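Local coordinates for protein aminotransferase class I and II (Streptococcus suis 89/1591, PDB 3OP7) that probably catalyses pyridoxal phosphate-dependent amino group transfer, as a class I/II aminotransferase carrying its cofactor as an internal aldimine, at residues 208-213 with 234-238. Where two conformers were deposited one is given. Numbering follows the deposited sequence.
Sequences IEVYDK and VAANH. With EDO (1,2-ethanediol), chain K.
N237, I208 and D212 bury the most surface where the short, weakly bonded helix 207-210 and the turn after it meet the end of strand 232-235 and the loop residues beyond. CA atoms lie 6.3 Å apart for D212 and N237, 6.8 Å for I208 and A236. Extended Y211 (phi/psi -154/126) precedes helical D212 (-59/-34), turning the chain. N237 (-62/167, chi1 p) directs ND2 to D212 O (3.1 Å) and, weakly, to D212 OD2 (3.2 Å), the D212 side chain being t. In the large mixed sheet of this fold type I PLP-dependent enzyme, 232-235 runs antiparallel to 214-219, the strand that begins just after K213. Beyond A235, whose backbone hydrogen-bonds with that of A216, the N237 side chain and one water span the gap to D212, the water donating to D212 O (2.9 Å) and accepting from N237 N (2.7 Å). N237 also N-caps helix 238-244, OD1 accepting from V240 N. I208 (chi1 t, chi2 t) lays CD1 against the A235-A236 peptide, 3.6 Å from both A235 C and A236 N and 4.0 Å from A235 CB.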
loop_
_atom_site.group_PDB
_atom_site.type_symbol
_atom_site.label_atom_id
_atom_site.label_comp_id
_atom_site.label_asym_id
_atom_site.label_seq_id
_atom_site.Cartn_x
_atom_site.Cartn_y
_atom_site.Cartn_z
ATOM N N ILE A 208 -11.675 14.744 13.625
ATOM C CA ILE A 208 -11.941 15.832 12.702
ATOM C C ILE A 208 -13.250 16.599 12.976
ATOM O O ILE A 208 -13.423 17.710 12.473
ATOM C CB ILE A 208 -11.924 15.294 11.275
ATOM C CG1 ILE A 208 -11.643 16.435 10.292
ATOM C CG2 ILE A 208 -13.193 14.493 11.020
ATOM C CD1 ILE A 208 -11.510 15.993 8.843
ATOM N N GLU A 209 -14.133 16.048 13.807
ATOM C CA GLU A 209 -15.354 16.737 14.244
ATOM C C GLU A 209 -15.115 17.662 15.447
ATOM O O GLU A 209 -16.003 18.479 15.803
ATOM C CB GLU A 209 -16.455 15.701 14.561
ATOM C CG GLU A 209 -16.928 14.932 13.318
ATOM C CD GLU A 209 -17.828 13.750 13.610
ATOM O OE1 GLU A 209 -17.618 12.977 14.578
ATOM O OE2 GLU A 209 -18.749 13.542 12.795
ATOM N N VAL A 210 -13.959 17.520 16.093
ATOM C CA VAL A 210 -13.614 18.376 17.217
ATOM C C VAL A 210 -12.386 19.253 17.006
ATOM O O VAL A 210 -12.095 20.086 17.873
ATOM C CB VAL A 210 -13.464 17.570 18.532
ATOM C CG1 VAL A 210 -14.824 16.984 18.992
ATOM C CG2 VAL A 210 -12.433 16.488 18.428
ATOM N N TYR A 211 -11.687 19.083 15.889
ATOM C CA TYR A 211 -10.427 19.810 15.628
ATOM C C TYR A 211 -10.163 19.958 14.155
ATOM O O TYR A 211 -10.095 18.956 13.426
ATOM C CB TYR A 211 -9.275 19.044 16.278
ATOM C CG TYR A 211 -7.921 19.735 16.360
ATOM C CD1 TYR A 211 -7.808 21.117 16.562
ATOM C CD2 TYR A 211 -6.770 18.987 16.343
ATOM C CE1 TYR A 211 -6.561 21.735 16.706
ATOM C CE2 TYR A 211 -5.520 19.576 16.445
ATOM C CZ TYR A 211 -5.423 20.961 16.638
ATOM O OH TYR A 211 -4.210 21.545 16.766
ATOM N N ASP A 212 -9.939 21.200 13.715
ATOM C CA ASP A 212 -9.576 21.506 12.312
ATOM C C ASP A 212 -8.311 20.816 11.887
ATOM O O ASP A 212 -8.126 20.477 10.704
ATOM C CB ASP A 212 -9.320 23.004 12.076
ATOM C CG ASP A 212 -9.158 23.343 10.575
ATOM O OD1 ASP A 212 -10.216 23.355 9.898
ATOM O OD2 ASP A 212 -8.005 23.593 10.067
ATOM N N LYS A 213 -7.383 20.653 12.820
ATOM C CA LYS A 213 -6.113 19.946 12.505
ATOM C C LYS A 213 -6.138 18.464 12.974
ATOM O O LYS A 213 -5.091 17.840 13.186
ATOM C CB LYS A 213 -4.935 20.712 13.122
ATOM C CG LYS A 213 -4.433 21.851 12.264
ATOM C CD LYS A 213 -3.357 22.694 13.014
ATOM C CE LYS A 213 -2.212 23.030 12.061
ATOM N NZ LYS A 213 -1.264 24.072 12.605
ATOM N N VAL A 234 -8.264 8.640 4.496
ATOM C CA VAL A 234 -7.949 9.757 5.363
ATOM C C VAL A 234 -8.982 10.870 5.172
ATOM O O VAL A 234 -9.348 11.180 4.010
ATOM C CB VAL A 234 -6.566 10.331 5.005
ATOM C CG1 VAL A 234 -6.184 11.466 5.964
ATOM C CG2 VAL A 234 -5.532 9.218 4.963
ATOM N N ALA A 235 -9.424 11.456 6.283
ATOM C CA ALA A 235 -10.241 12.643 6.281
ATOM C C ALA A 235 -9.413 13.720 6.959
ATOM O O ALA A 235 -8.941 13.523 8.056
ATOM C CB ALA A 235 -11.562 12.436 7.007
ATOM N N ALA A 236 -9.205 14.852 6.304
ATOM C CA ALA A 236 -8.379 15.909 6.893
ATOM C C ALA A 236 -8.833 17.270 6.374
ATOM O O ALA A 236 -9.666 17.351 5.468
ATOM C CB ALA A 236 -6.920 15.674 6.548
ATOM N N ASN A 237 -8.293 18.351 6.937
ATOM C CA ASN A 237 -8.572 19.673 6.330
ATOM C C ASN A 237 -8.050 19.800 4.901
ATOM O O ASN A 237 -7.254 18.983 4.425
ATOM C CB ASN A 237 -8.130 20.845 7.200
ATOM C CG ASN A 237 -6.619 20.989 7.312
ATOM O OD1 ASN A 237 -5.888 20.823 6.330
ATOM N ND2 ASN A 237 -6.155 21.440 8.497
ATOM N N HIS A 238 -8.498 20.852 4.211
ATOM C CA HIS A 238 -8.133 21.038 2.782
ATOM C C HIS A 238 -6.631 21.142 2.589
ATOM O O HIS A 238 -6.081 20.618 1.617
ATOM C CB HIS A 238 -8.803 22.301 2.207
ATOM C CG HIS A 238 -8.461 22.574 0.769
ATOM N ND1 HIS A 238 -8.959 21.822 -0.273
ATOM C CD2 HIS A 238 -7.672 23.519 0.205
ATOM C CE1 HIS A 238 -8.498 22.297 -1.418
ATOM N NE2 HIS A 238 -7.711 23.322 -1.156
HETATM C C1 EDO K . -20.687 15.056 15.445
HETATM O O1 EDO K . -20.188 16.345 15.845
HETATM C C2 EDO K . -20.297 14.000 16.478
HETATM O O2 EDO K . -20.057 12.693 15.922
HETATM O O HOH W 1 -6.957 18.218 9.322
#